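Local coordinates for protein imine reductase (Bacillus cereus, PDB 4D3D) that probably catalyses the NADPH-dependent, S-selective reduction of cyclic imines such as 2-methylpyrroline to chiral amines, working as a dimer of Rossmann-fold and helical domains, at residues I189-D192 with I193-A197; F235-P238 with R239-G243; R285-T289 with G290-D294. All coordinates share one frame; numbering follows the deposited sequence.

All three contacts are local, between neighbouring turns or round a helix end, and all lie in the helical C-terminal part of the chain. Contact 1 is buried in the middle of helix 182-210, contact 2 is partly buried in the last turns of helix 215-242, and contact 3 sits on the surface where helix 274-288 gives way to a loop. Contacts 1 and 2 lie on successive helices, the contact centres about 20 Å apart; both touch the second subunit, and each meets a different bound glycol molecule. The chemistry of the three follows their place: a methionine among aromatic rings and a buried threonine in contact 1, a guanidinium beside two rings in contact 2, and backbone bonds round a glycine turn with a histidine-aspartate pair in contact 3.

Contact 1: residues I189-D192 with I193-A197; sequences IQMD and IFWTA. With P4C (O-acetaldehydyl-hexaethylene glycol), chain D.
Met191 lies alongside Trp195, one helical turn on, in a Met-aromatic contact made mainly by its methyl group. Met191 CE lies 3.4 Å from Trp195 NE1, while Met191 SD stands obliquely to the five-membered ring, 5.4 Å from its centroid. Bends at chi2 (-49°) and chi3 (-66°) curl the thioether and bring CE to the indole. The same methyl also approaches Phe194, with Met191 CE 4.0 Å from Phe194 CD2. The phenyl carbon CD2 in turn sits above one face of the indole, towards its rim, so the methionine and the two rings form one apolar cluster. C3 of the glycol in chain D lies over a face of the Phe194 ring, 3.5 Å from CZ.

The polar contacts gather round Asp192. Its carbonyl O takes two donors from Thr196, the hydroxyl OG1 at 2.7 Å and the backbone N at 3.2 Å, both tilted out of the carbonyl plane. A water donates to Asp192 OD1 and to Thr196 OG1, bridging side chains that point the same way. OD2 is bonded to His203 of the second subunit. Backbone bonds continue the helix: Phe194 N meets Gln190 O, and Trp195 N reaches Met191 O at 3.0 Å along an almost straight N-H path (178°).

Trp195 NE1 bonds to Ser258 of the second subunit, and Phe194 packs edge-to-face with Phe232 of that subunit. The buried threonine hydroxyl is thus satisfied within its own helix and by water, whereas Asp192 OD2 and Trp195 NE1 bond across the dimer interface.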
loop_
_atom_site.group_PDB
_atom_site.type_symbol
_atom_site.label_atom_id
_atom_site.label_comp_id
_atom_site.label_asym_id
_atom_site.label_seq_id
_atom_site.Cartn_x
_atom_site.Cartn_y
_atom_site.Cartn_z
ATOM N N ILE B 189 10.510 -6.436 -4.404
ATOM C CA ILE B 189 9.225 -5.798 -4.914
ATOM C C ILE B 189 8.114 -5.920 -3.812
ATOM O O ILE B 189 7.279 -5.017 -3.700
ATOM C CB ILE B 189 8.782 -6.358 -6.281
ATOM C CG1 ILE B 189 8.393 -7.806 -6.226
ATOM C CG2 ILE B 189 9.859 -6.034 -7.317
ATOM C CD1 ILE B 189 7.939 -8.329 -7.614
ATOM N N GLN B 190 8.124 -6.963 -2.990
ATOM C CA GLN B 190 7.182 -7.022 -1.856
ATOM C C GLN B 190 7.525 -5.940 -0.808
ATOM O O GLN B 190 6.620 -5.289 -0.198
ATOM C CB GLN B 190 7.157 -8.420 -1.229
ATOM C CG GLN B 190 6.369 -9.475 -2.002
ATOM C CD GLN B 190 6.230 -10.746 -1.163
ATOM O OE1 GLN B 190 5.112 -11.253 -0.871
ATOM N NE2 GLN B 190 7.350 -11.153 -0.621
ATOM N N MET B 191 8.822 -5.660 -0.596
ATOM C CA MET B 191 9.193 -4.598 0.301
ATOM C C MET B 191 8.870 -3.205 -0.198
ATOM O O MET B 191 8.595 -2.326 0.625
ATOM C CB MET B 191 10.700 -4.684 0.768
ATOM C CG MET B 191 11.017 -5.946 1.545
ATOM S SD MET B 191 9.901 -6.359 2.900
ATOM C CE MET B 191 10.246 -5.007 3.951
ATOM N N ASP B 192 8.907 -2.979 -1.512
ATOM C CA ASP B 192 8.489 -1.725 -2.127
ATOM C C ASP B 192 6.996 -1.443 -1.660
ATOM O O ASP B 192 6.684 -0.325 -1.184
ATOM C CB ASP B 192 8.632 -1.900 -3.664
ATOM C CG ASP B 192 8.472 -0.627 -4.463
ATOM O OD1 ASP B 192 8.487 0.477 -3.896
ATOM O OD2 ASP B 192 8.344 -0.846 -5.716
ATOM N N ILE B 193 6.151 -2.448 -1.776
ATOM C CA ILE B 193 4.730 -2.319 -1.284
ATOM C C ILE B 193 4.677 -2.130 0.250
ATOM O O ILE B 193 4.037 -1.191 0.716
ATOM C CB ILE B 193 3.917 -3.512 -1.718
ATOM C CG1 ILE B 193 3.758 -3.547 -3.232
ATOM C CG2 ILE B 193 2.556 -3.445 -1.083
ATOM C CD1 ILE B 193 3.061 -4.799 -3.778
ATOM N N PHE B 194 5.367 -2.971 1.002
ATOM C CA PHE B 194 5.340 -2.885 2.448
ATOM C C PHE B 194 5.630 -1.512 2.958
ATOM O O PHE B 194 4.847 -0.898 3.689
ATOM C CB PHE B 194 6.269 -3.920 3.147
ATOM C CG PHE B 194 6.185 -3.793 4.668
ATOM C CD1 PHE B 194 5.181 -4.483 5.343
ATOM C CD2 PHE B 194 7.097 -3.039 5.389
ATOM C CE1 PHE B 194 5.088 -4.385 6.731
ATOM C CE2 PHE B 194 6.963 -2.882 6.760
ATOM C CZ PHE B 194 5.954 -3.566 7.410
ATOM N N TRP B 195 6.808 -0.989 2.593
ATOM C CA TRP B 195 7.201 0.286 3.173
ATOM C C TRP B 195 6.367 1.496 2.676
ATOM O O TRP B 195 6.031 2.386 3.469
ATOM C CB TRP B 195 8.684 0.595 2.913
ATOM C CG TRP B 195 9.662 -0.360 3.559
ATOM C CD1 TRP B 195 10.582 -1.140 2.931
ATOM C CD2 TRP B 195 9.840 -0.572 4.957
ATOM N NE1 TRP B 195 11.353 -1.797 3.862
ATOM C CE2 TRP B 195 10.869 -1.534 5.103
ATOM C CE3 TRP B 195 9.214 -0.080 6.095
ATOM C CZ2 TRP B 195 11.293 -1.999 6.357
ATOM C CZ3 TRP B 195 9.664 -0.541 7.387
ATOM C CH2 TRP B 195 10.692 -1.467 7.468
ATOM N N THR B 196 5.994 1.475 1.419
ATOM C CA THR B 196 5.263 2.586 0.870
ATOM C C THR B 196 3.847 2.576 1.449
ATOM O O THR B 196 3.336 3.618 1.867
ATOM C CB THR B 196 5.248 2.544 -0.653
ATOM O OG1 THR B 196 6.589 2.404 -1.206
ATOM C CG2 THR B 196 4.722 3.852 -1.225
ATOM N N ALA B 197 3.211 1.431 1.434
ATOM C CA ALA B 197 1.844 1.315 1.995
ATOM C C ALA B 197 1.827 1.570 3.510
ATOM O O ALA B 197 0.946 2.301 4.020
ATOM C CB ALA B 197 1.284 -0.003 1.680
HETATM O O1 P4C D . 8.059 -7.481 6.389
HETATM C C2 P4C D . 9.153 -6.972 7.161
HETATM C C3 P4C D . 8.621 -5.788 7.919
HETATM O O4 P4C D . 9.673 -5.169 8.693
HETATM C C5 P4C D . 9.205 -4.818 9.983
HETATM C C6 P4C D . 9.357 -6.012 10.872
HETATM O O7 P4C D . 8.476 -5.842 11.964
HETATM C C8 P4C D . 8.260 -7.066 12.598
HETATM C C9 P4C D . 7.444 -6.761 13.834
HETATM O O10 P4C D . 6.160 -7.228 13.559
HETATM C C11 P4C D . 5.158 -6.363 14.053
HETATM C C12 P4C D . 3.820 -7.022 13.911
HETATM O O13 P4C D . 3.983 -8.338 13.483
HETATM C C14 P4C D . 2.748 -8.975 13.277
HETATM C C15 P4C D . 2.589 -9.373 11.851
HETATM O O16 P4C D . 1.934 -10.655 11.851
HETATM O O HOH W 1 7.799 3.124 -3.597
#

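Contact 2: residues F235-P238 with R239-G243; sequences FYTP and RLDEG. With P4C (O-acetaldehydyl-hexaethylene glycol), chain E.
Arg239 sets one face of its guanidinium at Phe235 CE2 and runs side by side with Tyr236, the two aromatic residues of the preceding turn. Phe235 CE2 is 3.7 Å from Arg239 NH1, with ring and guanidinium planes 40° apart. Towards Tyr236 the planes are nearly perpendicular (83°): Arg239 NE is 3.8 Å from Tyr236 CD1, and NH2 lies in the plane of the phenol ring at its edge. A bend at chi3 (51°) turns the end of the arginine back to the aromatic pair. The rings also meet each other, Phe235 CD2 standing over the centre of the Tyr236 face.

Leu240 CD1 touches Tyr236 CB at 4.0 Å. Leu240 N bonds to Tyr236 O at 2.9 Å, and Asp241 N to Thr237 O at 3.0 Å; the helix then ends in a Schellman motif with Gly243 at positive phi.

Phe235 and Tyr236 belong to the glycol pocket: ether O4 in chain E lies over a face of the phenyl ring, 3.7 Å from Phe235 CG, and Tyr236 OH comes within 3.3 Å of ether O7. Tyr236 OH is bonded to Asp250. Asp241 accepts from the backbone N atoms of Ala215 and Glu216 of the second subunit. The salt bridge from Arg239 to Asp248 and the bond from NH2 to Pro246 O, with the two rings beside it, probably hold the guanidinium in place, and the carboxylate probably balances much of its charge.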
loop_
_atom_site.group_PDB
_atom_site.type_symbol
_atom_site.label_atom_id
_atom_site.label_comp_id
_atom_site.label_asym_id
_atom_site.label_seq_id
_atom_site.Cartn_x
_atom_site.Cartn_y
_atom_site.Cartn_z
ATOM N N PHE B 235 -8.510 -7.744 -10.081
ATOM C CA PHE B 235 -9.268 -7.121 -11.212
ATOM C C PHE B 235 -8.354 -6.634 -12.322
ATOM O O PHE B 235 -8.605 -6.933 -13.499
ATOM C CB PHE B 235 -10.119 -5.965 -10.739
ATOM C CG PHE B 235 -10.954 -5.351 -11.827
ATOM C CD1 PHE B 235 -12.181 -5.931 -12.218
ATOM C CD2 PHE B 235 -10.514 -4.240 -12.496
ATOM C CE1 PHE B 235 -12.914 -5.378 -13.265
ATOM C CE2 PHE B 235 -11.227 -3.680 -13.564
ATOM C CZ PHE B 235 -12.441 -4.259 -13.975
ATOM N N TYR B 236 -7.311 -5.913 -11.935
ATOM C CA TYR B 236 -6.480 -5.242 -12.969
ATOM C C TYR B 236 -5.369 -6.127 -13.520
ATOM O O TYR B 236 -4.943 -5.869 -14.649
ATOM C CB TYR B 236 -5.890 -3.967 -12.415
ATOM C CG TYR B 236 -6.915 -2.826 -12.264
ATOM C CD1 TYR B 236 -7.477 -2.171 -13.363
ATOM C CD2 TYR B 236 -7.246 -2.387 -11.013
ATOM C CE1 TYR B 236 -8.384 -1.117 -13.178
ATOM C CE2 TYR B 236 -8.103 -1.256 -10.842
ATOM C CZ TYR B 236 -8.692 -0.691 -11.949
ATOM O OH TYR B 236 -9.539 0.411 -11.746
ATOM N N THR B 237 -5.001 -7.206 -12.827
ATOM C CA THR B 237 -3.951 -8.138 -13.293
ATOM C C THR B 237 -4.023 -8.572 -14.765
ATOM O O THR B 237 -3.087 -8.349 -15.547
ATOM C CB THR B 237 -3.806 -9.312 -12.292
ATOM O OG1 THR B 237 -3.126 -8.842 -11.114
ATOM C CG2 THR B 237 -3.075 -10.470 -12.854
ATOM N N PRO B 238 -5.163 -9.152 -15.205
ATOM C CA PRO B 238 -5.250 -9.612 -16.605
ATOM C C PRO B 238 -5.216 -8.476 -17.610
ATOM O O PRO B 238 -4.648 -8.666 -18.697
ATOM C CB PRO B 238 -6.585 -10.411 -16.622
ATOM C CG PRO B 238 -7.367 -9.900 -15.440
ATOM C CD PRO B 238 -6.355 -9.496 -14.421
ATOM N N ARG B 239 -5.738 -7.292 -17.241
ATOM C CA ARG B 239 -5.664 -6.091 -18.117
ATOM C C ARG B 239 -4.177 -5.626 -18.281
ATOM O O ARG B 239 -3.697 -5.319 -19.351
ATOM C CB ARG B 239 -6.544 -4.979 -17.555
ATOM C CG ARG B 239 -8.047 -5.357 -17.568
ATOM C CD ARG B 239 -8.958 -4.647 -16.612
ATOM N NE ARG B 239 -8.801 -3.257 -16.702
ATOM C CZ ARG B 239 -9.751 -2.354 -16.969
ATOM N NH1 ARG B 239 -11.007 -2.726 -17.179
ATOM N NH2 ARG B 239 -9.375 -1.061 -17.006
ATOM N N LEU B 240 -3.499 -5.521 -17.130
ATOM C CA LEU B 240 -2.103 -5.137 -17.125
ATOM C C LEU B 240 -1.298 -6.094 -18.000
ATOM O O LEU B 240 -0.426 -5.590 -18.800
ATOM C CB LEU B 240 -1.595 -5.157 -15.682
ATOM C CG LEU B 240 -1.992 -3.864 -14.881
ATOM C CD1 LEU B 240 -2.033 -4.102 -13.367
ATOM C CD2 LEU B 240 -1.091 -2.721 -15.230
ATOM N N ASP B 241 -1.555 -7.399 -17.888
ATOM C CA ASP B 241 -0.809 -8.388 -18.704
ATOM C C ASP B 241 -1.101 -8.303 -20.206
ATOM O O ASP B 241 -0.215 -8.635 -21.030
ATOM C CB ASP B 241 -0.962 -9.823 -18.196
ATOM C CG ASP B 241 -0.055 -10.127 -16.984
ATOM O OD1 ASP B 241 0.865 -9.310 -16.736
ATOM O OD2 ASP B 241 -0.368 -11.126 -16.321
ATOM N N GLU B 242 -2.236 -7.714 -20.547
ATOM C CA GLU B 242 -2.536 -7.388 -21.953
ATOM C C GLU B 242 -2.050 -6.017 -22.432
ATOM O O GLU B 242 -2.146 -5.688 -23.628
ATOM C CB GLU B 242 -4.059 -7.552 -22.189
ATOM C CG GLU B 242 -4.566 -8.952 -22.173
ATOM C CD GLU B 242 -4.273 -9.678 -23.506
ATOM O OE1 GLU B 242 -4.769 -9.241 -24.583
ATOM O OE2 GLU B 242 -3.492 -10.670 -23.479
ATOM N N GLY B 243 -1.562 -5.180 -21.544
ATOM C CA GLY B 243 -1.179 -3.832 -21.814
ATOM C C GLY B 243 -2.389 -2.924 -22.097
ATOM O O GLY B 243 -2.253 -1.897 -22.770
HETATM O O1 P4C E . -13.192 -4.060 -5.815
HETATM C C2 P4C E . -12.901 -4.583 -7.156
HETATM C C3 P4C E . -13.388 -3.729 -8.340
HETATM O O4 P4C E . -12.294 -3.209 -9.071
HETATM C C5 P4C E . -12.501 -2.169 -10.060
HETATM C C6 P4C E . -12.925 -0.857 -9.402
HETATM O O7 P4C E . -12.210 0.318 -9.849
HETATM C C8 P4C E . -12.492 1.535 -9.067
HETATM C C9 P4C E . -11.188 2.368 -8.815
HETATM O O10 P4C E . -11.226 3.542 -7.875
HETATM C C11 P4C E . -12.089 3.816 -6.719
HETATM C C12 P4C E . -11.424 3.790 -5.296
HETATM O O13 P4C E . -12.263 3.107 -4.238
HETATM C C14 P4C E . -11.792 2.842 -2.854
HETATM C C15 P4C E . -12.583 1.713 -2.095
HETATM O O16 P4C E . -11.723 0.778 -1.270
HETATM C C17 P4C E . -12.187 -0.342 -0.375
HETATM C C18 P4C E . -13.252 0.076 0.743
HETATM O O19 P4C E . -12.791 -0.044 2.155
HETATM C C20 P4C E . -13.864 0.617 2.955
HETATM C C21 P4C E . -13.780 0.127 4.395
HETATM O O22 P4C E . -14.601 0.904 5.314
#

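Contact 3: residues R285-T289 with G290-D294; sequences RGMKT and GHASD
Where helix 274-288 passes into the following loop, Gly290, at positive phi, leads the chain into a type I beta turn from His291 to Asp294. Gly290 N bonds to Met287 O at 3.0 Å, approaching from above the carbonyl plane, and His291 N makes a weak bond to Gly286 O at 3.3 Å. A water bridges the same stretch, donating to Met287 O and accepting from Ala292 N.

The imidazole of His291 presents its edge to the last helical turn. His291 CD2 lies 3.1 Å from Gly286 O and 3.2 Å from Thr289 OG1, both near the ring plane. Thr289 OG1 sits between its own backbone N and carbonyl carbon (chi1 53°), which turns the hydroxyl back to the last turn, within bonding distance of the carbonyl O atoms of Arg285 and Gly286. Further round the ring, His291 ND1 donates to Asp294 OD2 at 3.0 Å with an angle of 161°, meeting the carboxylate on its anti side. This pair spans the beta turn that the Asp294 N to His291 O bond closes.

Met287, bent at chi2 and chi3, brings CE to Ala292 CB at 3.5 Å; its side chain also rests on Leu252 and Leu256 of helix 252-268. A glycine at positive phi, with its N bonded back to Met287 O, commonly lets a chain turn away from a helix, and here it leads into a surface loop that begins with a type I beta turn.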
loop_
_atom_site.group_PDB
_atom_site.type_symbol
_atom_site.label_atom_id
_atom_site.label_comp_id
_atom_site.label_asym_id
_atom_site.label_seq_id
_atom_site.Cartn_x
_atom_site.Cartn_y
_atom_site.Cartn_z
ATOM N N ARG B 285 1.974 13.624 -14.360
ATOM C CA ARG B 285 2.757 13.174 -15.482
ATOM C C ARG B 285 1.999 12.294 -16.414
ATOM O O ARG B 285 2.135 12.378 -17.615
ATOM C CB ARG B 285 4.072 12.482 -14.962
ATOM C CG ARG B 285 5.029 13.463 -14.349
ATOM C CD ARG B 285 5.926 12.822 -13.267
ATOM N NE ARG B 285 6.828 11.921 -13.808
ATOM C CZ ARG B 285 7.576 11.036 -13.094
ATOM N NH1 ARG B 285 7.455 10.786 -11.718
ATOM N NH2 ARG B 285 8.359 10.339 -13.823
ATOM N N GLY B 286 1.143 11.421 -15.916
ATOM C CA GLY B 286 0.306 10.621 -16.785
ATOM C C GLY B 286 -0.710 11.452 -17.576
ATOM O O GLY B 286 -0.993 11.131 -18.721
ATOM N N MET B 287 -1.305 12.438 -16.936
ATOM C CA MET B 287 -2.236 13.351 -17.605
ATOM C C MET B 287 -1.568 14.097 -18.748
ATOM O O MET B 287 -2.082 14.123 -19.855
ATOM C CB MET B 287 -2.828 14.312 -16.581
ATOM C CG MET B 287 -3.784 13.649 -15.580
ATOM S SD MET B 287 -5.277 12.937 -16.282
ATOM C CE MET B 287 -6.053 14.442 -17.005
ATOM N N LYS B 288 -0.397 14.610 -18.463
ATOM C CA LYS B 288 0.389 15.382 -19.462
ATOM C C LYS B 288 1.005 14.596 -20.555
ATOM O O LYS B 288 1.557 15.218 -21.510
ATOM C CB LYS B 288 1.390 16.203 -18.737
ATOM C CG LYS B 288 0.888 17.362 -17.921
ATOM C CD LYS B 288 2.168 17.945 -17.308
ATOM C CE LYS B 288 1.829 18.925 -16.257
ATOM N NZ LYS B 288 3.125 19.334 -15.623
ATOM N N THR B 289 0.940 13.279 -20.528
ATOM C CA THR B 289 1.254 12.431 -21.628
ATOM C C THR B 289 0.082 11.803 -22.344
ATOM O O THR B 289 0.168 10.818 -23.058
ATOM C CB THR B 289 2.284 11.334 -21.217
ATOM O OG1 THR B 289 1.808 10.637 -20.044
ATOM C CG2 THR B 289 3.560 11.991 -20.891
ATOM N N GLY B 290 -1.107 12.365 -22.088
ATOM C CA GLY B 290 -2.302 12.023 -22.867
ATOM C C GLY B 290 -3.159 10.894 -22.408
ATOM O O GLY B 290 -3.728 10.190 -23.250
ATOM N N HIS B 291 -3.261 10.685 -21.083
ATOM C CA HIS B 291 -4.000 9.539 -20.548
ATOM C C HIS B 291 -5.274 9.890 -19.784
ATOM O O HIS B 291 -5.798 9.018 -19.022
ATOM C CB HIS B 291 -3.092 8.701 -19.636
ATOM C CG HIS B 291 -1.901 8.148 -20.326
ATOM N ND1 HIS B 291 -1.932 6.974 -21.048
ATOM C CD2 HIS B 291 -0.640 8.613 -20.441
ATOM C CE1 HIS B 291 -0.744 6.740 -21.578
ATOM N NE2 HIS B 291 0.053 7.717 -21.219
ATOM N N ALA B 292 -5.847 11.084 -20.017
ATOM C CA ALA B 292 -7.034 11.524 -19.218
ATOM C C ALA B 292 -8.171 10.499 -19.169
ATOM O O ALA B 292 -8.847 10.427 -18.090
ATOM C CB ALA B 292 -7.587 12.837 -19.761
ATOM N N SER B 293 -8.459 9.803 -20.255
ATOM C CA SER B 293 -9.597 8.867 -20.379
ATOM C C SER B 293 -9.243 7.398 -20.162
ATOM O O SER B 293 -10.099 6.511 -20.321
ATOM C CB SER B 293 -10.371 9.050 -21.753
ATOM O OG SER B 293 -10.847 10.410 -21.840
ATOM N N ASP B 294 -7.963 7.116 -19.839
ATOM C CA ASP B 294 -7.573 5.737 -19.504
ATOM C C ASP B 294 -7.669 5.416 -18.018
ATOM O O ASP B 294 -7.821 6.326 -17.181
ATOM C CB ASP B 294 -6.119 5.529 -19.872
ATOM C CG ASP B 294 -5.800 5.688 -21.359
ATOM O OD1 ASP B 294 -6.698 5.678 -22.231
ATOM O OD2 ASP B 294 -4.576 5.751 -21.666
HETATM O O HOH W 2 -4.552 13.885 -20.918
#